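Local structure of 3-hydroxyadipyl-CoA dehydrogenase (Escherichia coli, 3MOG) at residues M396-Q406 and R456-R466; L322-A330 and R440-L448. The protein catalyses the NAD+-dependent oxidation of (3S)-3-hydroxyadipyl-CoA to 3-oxoadipyl-CoA in the breakdown of phenylacetate and works as a homotrimer. One frame throughout, in Å; residues are numbered along the deposited sequence. Where two conformers were deposited one is given.

Contact 1 (M396-Q406 and R456-R466); sequences MIINEALDALQ and RYRPCSLLRQR
N399 bridges the backbone of 456-466 with both halves of its amide. Its ND2 donates to R458 O at 2.7 Å, the acceptor lying near the amide plane, while OD1 takes the N-H of C460 (N to OD1 3.0 Å) on a lone pair. With an alanine here, both the C460 N-H and the R458 carbonyl would probably lose their side-chain partner, and the turn into helix 461-473 would be less firmly fixed. One turn on, L402 lays CB against C460 SG and fits CD1 against L463 CB (3.6 Å) and CD2 against L462 CD2. Q406, its CG anti to the backbone N (chi1 -163°), reaches past L462 so that NE2 donates to S461 OG at 3.0 Å; OE1 receives only a weak bond from L462 N. At the other end M396 SD lies 4.7 Å from the centroid of the Y457 ring, an oblique Met-aromatic contact. Farther out, R193 and R258 hold D403, and S461 OG also bonds H451 of the second subunit. Helical segments 396-406 and 461-466 cross at 99°, C460 being the N-cap residue of the later one, in an all-helical part of the second 3-hydroxyacyl-CoA dehydrogenase C-terminal domain.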
loop_
_atom_site.group_PDB
_atom_site.type_symbol
_atom_site.label_atom_id
_atom_site.label_comp_id
_atom_site.label_asym_id
_atom_site.label_seq_id
_atom_site.Cartn_x
_atom_site.Cartn_y
_atom_site.Cartn_z
ATOM N N MET C 396 -4.380 -9.042 17.955
ATOM C CA MET C 396 -3.665 -8.055 17.119
ATOM C C MET C 396 -2.656 -7.200 17.889
ATOM O O MET C 396 -1.590 -6.901 17.359
ATOM C CB MET C 396 -4.641 -7.194 16.342
ATOM C CG MET C 396 -5.307 -7.953 15.191
ATOM S SD MET C 396 -4.229 -8.235 13.780
ATOM C CE MET C 396 -4.254 -6.559 13.176
ATOM N N ILE C 397 -2.977 -6.837 19.134
ATOM C CA ILE C 397 -2.027 -6.164 20.028
ATOM C C ILE C 397 -0.773 -7.035 20.223
ATOM O O ILE C 397 0.360 -6.555 20.092
ATOM C CB ILE C 397 -2.671 -5.841 21.420
ATOM C CG1 ILE C 397 -3.683 -4.706 21.308
ATOM C CG2 ILE C 397 -1.623 -5.437 22.451
ATOM C CD1 ILE C 397 -4.573 -4.553 22.537
ATOM N N ILE C 398 -0.995 -8.317 20.512
ATOM C CA ILE C 398 0.088 -9.289 20.746
ATOM C C ILE C 398 0.957 -9.543 19.493
ATOM O O ILE C 398 2.186 -9.624 19.563
ATOM C CB ILE C 398 -0.518 -10.602 21.272
ATOM C CG1 ILE C 398 -1.130 -10.382 22.664
ATOM C CG2 ILE C 398 0.494 -11.745 21.275
ATOM C CD1 ILE C 398 -1.979 -11.565 23.121
ATOM N N ASN C 399 0.296 -9.654 18.353
ATOM C CA ASN C 399 0.943 -9.811 17.051
ATOM C C ASN C 399 1.909 -8.663 16.741
ATOM O O ASN C 399 3.062 -8.888 16.350
ATOM C CB ASN C 399 -0.143 -9.876 15.986
ATOM C CG ASN C 399 0.297 -10.606 14.743
ATOM O OD1 ASN C 399 1.088 -11.543 14.803
ATOM N ND2 ASN C 399 -0.257 -10.201 13.601
ATOM N N GLU C 400 1.429 -7.442 16.946
ATOM C CA GLU C 400 2.235 -6.221 16.841
ATOM C C GLU C 400 3.413 -6.153 17.830
ATOM O O GLU C 400 4.512 -5.733 17.458
ATOM C CB GLU C 400 1.327 -4.991 16.976
ATOM C CG GLU C 400 1.936 -3.731 16.385
ATOM C CD GLU C 400 2.347 -3.928 14.944
ATOM O OE1 GLU C 400 3.564 -3.884 14.659
ATOM O OE2 GLU C 400 1.454 -4.160 14.106
ATOM N N ALA C 401 3.200 -6.583 19.074
ATOM C CA ALA C 401 4.298 -6.681 20.057
ATOM C C ALA C 401 5.374 -7.688 19.629
ATOM O O ALA C 401 6.574 -7.440 19.772
ATOM C CB ALA C 401 3.758 -7.064 21.417
ATOM N N LEU C 402 4.928 -8.813 19.087
ATOM C CA LEU C 402 5.807 -9.835 18.590
ATOM C C LEU C 402 6.604 -9.351 17.382
ATOM O O LEU C 402 7.786 -9.670 17.246
ATOM C CB LEU C 402 4.997 -11.071 18.203
ATOM C CG LEU C 402 4.519 -12.015 19.304
ATOM C CD1 LEU C 402 3.497 -12.933 18.699
ATOM C CD2 LEU C 402 5.653 -12.815 19.935
ATOM N N ASP C 403 5.966 -8.585 16.501
ATOM C CA ASP C 403 6.676 -8.055 15.337
ATOM C C ASP C 403 7.750 -7.051 15.761
ATOM O O ASP C 403 8.847 -7.024 15.194
ATOM C CB ASP C 403 5.715 -7.411 14.349
ATOM C CG ASP C 403 6.434 -6.824 13.147
ATOM O OD1 ASP C 403 6.899 -7.609 12.299
ATOM O OD2 ASP C 403 6.556 -5.582 13.064
ATOM N N ALA C 404 7.438 -6.248 16.768
ATOM C CA ALA C 404 8.397 -5.290 17.283
ATOM C C ALA C 404 9.600 -6.013 17.892
ATOM O O ALA C 404 10.741 -5.581 17.695
ATOM C CB ALA C 404 7.737 -4.361 18.306
ATOM N N LEU C 405 9.340 -7.118 18.602
ATOM C CA LEU C 405 10.409 -7.923 19.231
ATOM C C LEU C 405 11.284 -8.566 18.177
ATOM O O LEU C 405 12.502 -8.535 18.277
ATOM C CB LEU C 405 9.831 -8.985 20.168
ATOM C CG LEU C 405 10.786 -9.993 20.828
ATOM C CD1 LEU C 405 11.869 -9.293 21.656
ATOM C CD2 LEU C 405 9.990 -10.978 21.700
ATOM N N GLN C 406 10.648 -9.102 17.142
ATOM C CA GLN C 406 11.352 -9.738 16.039
ATOM C C GLN C 406 12.247 -8.771 15.257
ATOM O O GLN C 406 13.340 -9.139 14.814
ATOM C CB GLN C 406 10.353 -10.406 15.099
ATOM C CG GLN C 406 11.010 -11.409 14.177
ATOM C CD GLN C 406 10.015 -12.281 13.453
ATOM O OE1 GLN C 406 8.879 -11.874 13.193
ATOM N NE2 GLN C 406 10.439 -13.500 13.127
ATOM N N ARG C 456 -3.290 -7.472 6.674
ATOM C CA ARG C 456 -3.451 -6.930 8.008
ATOM C C ARG C 456 -3.536 -8.010 9.119
ATOM O O ARG C 456 -3.013 -7.826 10.213
ATOM C CB ARG C 456 -4.723 -6.069 7.995
ATOM C CG ARG C 456 -5.092 -5.472 9.318
ATOM C CD ARG C 456 -6.393 -4.713 9.243
ATOM N NE ARG C 456 -6.838 -4.381 10.589
ATOM C CZ ARG C 456 -6.404 -3.346 11.294
ATOM N NH1 ARG C 456 -5.514 -2.509 10.779
ATOM N NH2 ARG C 456 -6.865 -3.148 12.521
ATOM N N TYR C 457 -4.190 -9.131 8.828
ATOM C CA TYR C 457 -4.383 -10.171 9.826
ATOM C C TYR C 457 -3.331 -11.291 9.770
ATOM O O TYR C 457 -3.498 -12.309 10.433
ATOM C CB TYR C 457 -5.843 -10.693 9.821
ATOM C CG TYR C 457 -6.783 -9.595 10.201
ATOM C CD1 TYR C 457 -6.880 -9.170 11.521
ATOM C CD2 TYR C 457 -7.526 -8.920 9.231
ATOM C CE1 TYR C 457 -7.702 -8.116 11.869
ATOM C CE2 TYR C 457 -8.359 -7.876 9.573
ATOM C CZ TYR C 457 -8.438 -7.469 10.886
ATOM O OH TYR C 457 -9.260 -6.417 11.219
ATOM N N ARG C 458 -2.250 -11.084 9.004
ATOM C CA ARG C 458 -1.149 -12.045 8.970
ATOM C C ARG C 458 -0.551 -12.275 10.366
ATOM O O ARG C 458 -0.252 -11.319 11.089
ATOM C CB ARG C 458 -0.066 -11.645 7.948
ATOM C CG ARG C 458 0.811 -10.411 8.297
ATOM C CD ARG C 458 2.107 -10.787 9.001
ATOM N NE ARG C 458 2.857 -9.616 9.449
ATOM C CZ ARG C 458 2.628 -8.984 10.592
ATOM N NH1 ARG C 458 1.662 -9.410 11.387
ATOM N NH2 ARG C 458 3.347 -7.921 10.930
ATOM N N PRO C 459 -0.418 -13.552 10.767
ATOM C CA PRO C 459 0.391 -13.896 11.935
ATOM C C PRO C 459 1.842 -13.554 11.614
ATOM O O PRO C 459 2.316 -13.859 10.497
ATOM C CB PRO C 459 0.279 -15.411 11.993
ATOM C CG PRO C 459 -0.956 -15.745 11.230
ATOM C CD PRO C 459 -1.043 -14.740 10.157
ATOM N N CYS C 460 2.543 -12.897 12.533
ATOM C CA CYS C 460 3.926 -12.538 12.222
ATOM C C CYS C 460 4.832 -13.763 12.374
ATOM O O CYS C 460 4.452 -14.743 13.013
ATOM C CB CYS C 460 4.421 -11.326 13.028
ATOM S SG CYS C 460 4.811 -11.694 14.704
ATOM N N SER C 461 6.023 -13.702 11.787
ATOM C CA SER C 461 6.905 -14.869 11.731
ATOM C C SER C 461 7.255 -15.420 13.137
ATOM O O SER C 461 7.277 -16.645 13.337
ATOM C CB SER C 461 8.128 -14.556 10.857
ATOM O OG SER C 461 9.220 -15.408 11.149
ATOM N N LEU C 462 7.433 -14.523 14.113
ATOM C CA LEU C 462 7.715 -14.926 15.512
ATOM C C LEU C 462 6.524 -15.588 16.214
ATOM O O LEU C 462 6.710 -16.430 17.102
ATOM C CB LEU C 462 8.239 -13.738 16.347
ATOM C CG LEU C 462 8.735 -14.019 17.775
ATOM C CD1 LEU C 462 9.901 -15.020 17.767
ATOM C CD2 LEU C 462 9.143 -12.724 18.472
ATOM N N LEU C 463 5.305 -15.210 15.830
ATOM C CA LEU C 463 4.131 -15.897 16.338
ATOM C C LEU C 463 4.114 -17.346 15.879
ATOM O O LEU C 463 3.944 -18.239 16.721
ATOM C CB LEU C 463 2.817 -15.177 15.995
ATOM C CG LEU C 463 1.483 -15.802 16.439
ATOM C CD1 LEU C 463 1.369 -16.010 17.943
ATOM C CD2 LEU C 463 0.310 -14.963 15.958
ATOM N N ARG C 464 4.311 -17.595 14.580
ATOM C CA ARG C 464 4.400 -18.997 14.089
ATOM C C ARG C 464 5.504 -19.752 14.825
ATOM O O ARG C 464 5.311 -20.897 15.235
ATOM C CB ARG C 464 4.648 -19.102 12.573
ATOM C CG ARG C 464 3.649 -18.320 11.698
ATOM C CD ARG C 464 3.738 -18.747 10.233
ATOM N NE ARG C 464 2.714 -18.089 9.433
ATOM C CZ ARG C 464 1.468 -18.526 9.273
ATOM N NH1 ARG C 464 1.058 -19.659 9.840
ATOM N NH2 ARG C 464 0.630 -17.834 8.517
ATOM N N GLN C 465 6.645 -19.081 14.991
ATOM C CA GLN C 465 7.806 -19.612 15.691
ATOM C C GLN C 465 7.465 -19.988 17.129
ATOM O O GLN C 465 7.861 -21.059 17.596
ATOM C CB GLN C 465 8.951 -18.595 15.640
ATOM C CG GLN C 465 10.245 -18.960 16.382
ATOM C CD GLN C 465 11.389 -17.959 16.099
ATOM O OE1 GLN C 465 12.239 -17.698 16.968
ATOM N NE2 GLN C 465 11.402 -17.393 14.882
ATOM N N ARG C 466 6.713 -19.130 17.816
ATOM C CA ARG C 466 6.344 -19.419 19.204
ATOM C C ARG C 466 5.238 -20.463 19.357
ATOM O O ARG C 466 5.209 -21.190 20.355
ATOM C CB ARG C 466 6.024 -18.147 19.987
ATOM C CG ARG C 466 7.283 -17.373 20.336
ATOM C CD ARG C 466 7.040 -16.412 21.465
ATOM N NE ARG C 466 8.279 -15.741 21.812
ATOM C CZ ARG C 466 8.408 -14.775 22.715
ATOM N NH1 ARG C 466 7.357 -14.321 23.393
ATOM N NH2 ARG C 466 9.607 -14.253 22.930
#

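Contact 2 (L322-A330 and R440-L448); sequences LIETQGETA and RILRLLENL
Q326 and G327 press against L444 and N447 where the loop leaving strand 320-324 of the reduced Rossmann-fold domain meets helix 438-452 of the C-terminal domain. The close-packed part is mostly backbone against helix. Q326 O lies 3.3 Å from L444 CA in a nearly straight CA-H...O contact and also accepts from N447 ND2 at 2.8 Å, the donor standing above the carbonyl plane. L444 CD1 packs against G327 N, itself held by T325 OG1 in an ST turn. G327 has a positive phi (101°), and a CB there would run into N447 CB and L444 O, so both backbone and packing call for glycine. At the edge of this packed part the Q326 amide stacks nearly parallel on the R443 guanidinium, planes 10° apart, with CD over its centre at 3.6 Å; R443 is meanwhile paired with D312.

The outer side is looser, polar and bridged by water. The straight side chain of R440 carries NH1 to E324 OE2 at 3.0 Å; the acceptor lies in the guanidinium plane, but the carboxylate is met from above its own. Two waters link the same guanidinium to T325 O. A third water donates to Q326 OE1 and E328 OE2, although R336 is the stronger partner of E328, and accepts from N447 ND2 at 2.9 Å.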
loop_
_atom_site.group_PDB
_atom_site.type_symbol
_atom_site.label_atom_id
_atom_site.label_comp_id
_atom_site.label_asym_id
_atom_site.label_seq_id
_atom_site.Cartn_x
_atom_site.Cartn_y
_atom_site.Cartn_z
ATOM N N LEU C 322 -21.944 -23.888 22.565
ATOM C CA LEU C 322 -21.434 -22.593 22.973
ATOM C C LEU C 322 -19.919 -22.654 22.815
ATOM O O LEU C 322 -19.236 -23.397 23.537
ATOM C CB LEU C 322 -21.811 -22.286 24.421
ATOM C CG LEU C 322 -21.277 -20.969 24.981
ATOM C CD1 LEU C 322 -21.956 -19.797 24.298
ATOM C CD2 LEU C 322 -21.441 -20.883 26.494
ATOM N N ILE C 323 -19.407 -21.894 21.846
ATOM C CA ILE C 323 -18.017 -22.024 21.410
ATOM C C ILE C 323 -17.309 -20.690 21.572
ATOM O O ILE C 323 -17.773 -19.664 21.064
ATOM C CB ILE C 323 -17.915 -22.545 19.951
ATOM C CG1 ILE C 323 -18.661 -23.887 19.801
ATOM C CG2 ILE C 323 -16.452 -22.720 19.526
ATOM C CD1 ILE C 323 -18.743 -24.438 18.366
ATOM N N GLU C 324 -16.224 -20.700 22.342
ATOM C CA GLU C 324 -15.315 -19.563 22.422
ATOM C C GLU C 324 -14.736 -19.269 21.027
ATOM O O GLU C 324 -14.357 -20.191 20.319
ATOM C CB GLU C 324 -14.196 -19.852 23.421
ATOM C CG GLU C 324 -14.665 -19.855 24.874
ATOM C CD GLU C 324 -13.515 -19.736 25.851
ATOM O OE1 GLU C 324 -13.233 -20.728 26.546
ATOM O OE2 GLU C 324 -12.890 -18.653 25.927
ATOM N N THR C 325 -14.718 -17.997 20.629
ATOM C CA THR C 325 -14.323 -17.629 19.244
ATOM C C THR C 325 -12.890 -18.010 18.902
ATOM O O THR C 325 -11.964 -17.768 19.687
ATOM C CB THR C 325 -14.570 -16.127 18.907
ATOM O OG1 THR C 325 -14.287 -15.902 17.523
ATOM C CG2 THR C 325 -13.722 -15.172 19.772
ATOM N N GLN C 326 -12.753 -18.662 17.751
ATOM C CA GLN C 326 -11.480 -18.938 17.091
ATOM C C GLN C 326 -11.415 -18.134 15.773
ATOM O O GLN C 326 -10.512 -18.333 14.941
ATOM C CB GLN C 326 -11.365 -20.438 16.784
ATOM C CG GLN C 326 -11.405 -21.344 18.038
ATOM C CD GLN C 326 -11.558 -22.834 17.712
ATOM O OE1 GLN C 326 -11.271 -23.278 16.598
ATOM N NE2 GLN C 326 -12.004 -23.608 18.696
ATOM N N GLY C 327 -12.395 -17.260 15.564
ATOM C CA GLY C 327 -12.398 -16.396 14.385
ATOM C C GLY C 327 -13.306 -16.857 13.269
ATOM O O GLY C 327 -13.362 -16.226 12.206
ATOM N N GLU C 328 -13.994 -17.973 13.501
ATOM C CA GLU C 328 -15.056 -18.434 12.614
ATOM C C GLU C 328 -16.402 -17.968 13.135
ATOM O O GLU C 328 -16.591 -17.842 14.341
ATOM C CB GLU C 328 -15.032 -19.949 12.499
ATOM C CG GLU C 328 -13.750 -20.508 11.904
ATOM C CD GLU C 328 -13.806 -22.017 11.748
ATOM O OE1 GLU C 328 -14.103 -22.495 10.628
ATOM O OE2 GLU C 328 -13.575 -22.719 12.757
ATOM N N THR C 329 -17.331 -17.679 12.228
ATOM C CA THR C 329 -18.650 -17.199 12.637
ATOM C C THR C 329 -19.504 -18.338 13.186
ATOM O O THR C 329 -19.326 -19.498 12.824
ATOM C CB THR C 329 -19.430 -16.541 11.473
ATOM O OG1 THR C 329 -19.684 -17.520 10.466
ATOM C CG2 THR C 329 -18.645 -15.364 10.869
ATOM N N ALA C 330 -20.434 -17.978 14.060
ATOM C CA ALA C 330 -21.480 -18.879 14.528
ATOM C C ALA C 330 -22.209 -19.542 13.362
ATOM O O ALA C 330 -22.421 -20.760 13.379
ATOM C CB ALA C 330 -22.452 -18.119 15.425
ATOM N N ARG C 440 -3.246 -20.803 20.160
ATOM C CA ARG C 440 -4.581 -20.237 20.195
ATOM C C ARG C 440 -4.652 -18.874 19.496
ATOM O O ARG C 440 -5.590 -18.614 18.745
ATOM C CB ARG C 440 -5.054 -20.111 21.645
ATOM C CG ARG C 440 -6.510 -19.699 21.765
ATOM C CD ARG C 440 -7.005 -19.782 23.188
ATOM N NE ARG C 440 -8.397 -19.357 23.229
ATOM C CZ ARG C 440 -9.164 -19.405 24.312
ATOM N NH1 ARG C 440 -10.412 -18.971 24.231
ATOM N NH2 ARG C 440 -8.684 -19.860 25.475
ATOM N N ILE C 441 -3.674 -18.014 19.761
ATOM C CA ILE C 441 -3.593 -16.707 19.101
ATOM C C ILE C 441 -3.335 -16.900 17.612
ATOM O O ILE C 441 -3.981 -16.262 16.779
ATOM C CB ILE C 441 -2.497 -15.795 19.727
ATOM C CG1 ILE C 441 -2.810 -15.508 21.202
ATOM C CG2 ILE C 441 -2.330 -14.488 18.928
ATOM C CD1 ILE C 441 -4.198 -14.960 21.448
ATOM N N LEU C 442 -2.418 -17.812 17.291
ATOM C CA LEU C 442 -2.114 -18.152 15.900
ATOM C C LEU C 442 -3.333 -18.611 15.110
ATOM O O LEU C 442 -3.580 -18.103 14.022
ATOM C CB LEU C 442 -1.011 -19.218 15.817
ATOM C CG LEU C 442 -0.698 -19.752 14.437
ATOM C CD1 LEU C 442 0.080 -18.705 13.616
ATOM C CD2 LEU C 442 0.038 -21.076 14.508
ATOM N N ARG C 443 -4.093 -19.562 15.659
ATOM C CA ARG C 443 -5.266 -20.113 14.962
ATOM C C ARG C 443 -6.323 -19.037 14.627
ATOM O O ARG C 443 -6.853 -18.999 13.511
ATOM C CB ARG C 443 -5.892 -21.242 15.783
ATOM C CG ARG C 443 -7.164 -21.844 15.165
ATOM C CD ARG C 443 -7.672 -23.030 15.973
ATOM N NE ARG C 443 -7.829 -22.704 17.393
ATOM C CZ ARG C 443 -8.069 -23.597 18.348
ATOM N NH1 ARG C 443 -8.198 -24.886 18.046
ATOM N NH2 ARG C 443 -8.190 -23.195 19.606
ATOM N N LEU C 444 -6.593 -18.182 15.606
ATOM C CA LEU C 444 -7.503 -17.058 15.472
ATOM C C LEU C 444 -7.090 -16.116 14.335
ATOM O O LEU C 444 -7.880 -15.860 13.418
ATOM C CB LEU C 444 -7.561 -16.318 16.801
ATOM C CG LEU C 444 -8.257 -14.967 16.949
ATOM C CD1 LEU C 444 -9.689 -15.020 16.505
ATOM C CD2 LEU C 444 -8.201 -14.621 18.419
ATOM N N LEU C 445 -5.851 -15.639 14.375
ATOM C CA LEU C 445 -5.359 -14.722 13.348
ATOM C C LEU C 445 -5.380 -15.351 11.953
ATOM O O LEU C 445 -5.763 -14.675 10.993
ATOM C CB LEU C 445 -3.979 -14.138 13.713
ATOM C CG LEU C 445 -3.963 -13.170 14.914
ATOM C CD1 LEU C 445 -2.572 -12.804 15.312
ATOM C CD2 LEU C 445 -4.730 -11.886 14.648
ATOM N N GLU C 446 -5.020 -16.638 11.848
ATOM C CA GLU C 446 -5.111 -17.383 10.572
ATOM C C GLU C 446 -6.530 -17.415 10.039
ATOM O O GLU C 446 -6.743 -17.228 8.834
ATOM C CB GLU C 446 -4.580 -18.819 10.688
ATOM C CG GLU C 446 -3.062 -18.927 10.735
ATOM C CD GLU C 446 -2.560 -20.367 10.847
ATOM O OE1 GLU C 446 -3.171 -21.157 11.587
ATOM O OE2 GLU C 446 -1.549 -20.704 10.198
ATOM N N ASN C 447 -7.498 -17.628 10.933
ATOM C CA ASN C 447 -8.917 -17.599 10.543
ATOM C C ASN C 447 -9.363 -16.216 10.101
ATOM O O ASN C 447 -10.021 -16.078 9.074
ATOM C CB ASN C 447 -9.815 -18.110 11.667
ATOM C CG ASN C 447 -9.905 -19.627 11.700
ATOM O OD1 ASN C 447 -9.831 -20.295 10.667
ATOM N ND2 ASN C 447 -10.054 -20.173 12.888
ATOM N N LEU C 448 -8.984 -15.190 10.861
ATOM C CA LEU C 448 -9.257 -13.806 10.448
ATOM C C LEU C 448 -8.641 -13.469 9.085
ATOM O O LEU C 448 -9.306 -12.881 8.238
ATOM C CB LEU C 448 -8.798 -12.818 11.515
ATOM C CG LEU C 448 -9.538 -12.927 12.854
ATOM C CD1 LEU C 448 -8.968 -11.954 13.815
ATOM C CD2 LEU C 448 -11.039 -12.666 12.679
HETATM O O HOH W 1 -11.757 -17.052 22.461
HETATM O O HOH W 2 -9.802 -19.154 20.304
HETATM O O HOH W 3 -10.593 -22.881 13.814
#

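Contact 1 is a buried packing of helix on helix and loop within the C-terminal domain, whereas contact 2 is partly buried and joins that domain to the reduced Rossmann-fold domain. Leucine, methionine and cysteine side chains fill much of the first, with the side-chain amides of N399 and Q406 hydrogen-bonding to backbone and hydroxyl; the second relies on a backbone carbonyl, glycine, charged groups and water. Their centres lie 16 Å apart, yet they touch through helix 438-452: L445, whose CB points away from segment 322-330, packs on N399 and L463, L442 covers P459, and E446 forms a salt bridge with R464 (OE2 to NH1 2.8 Å). Helix 438-452 thus serves both contacts from different sides.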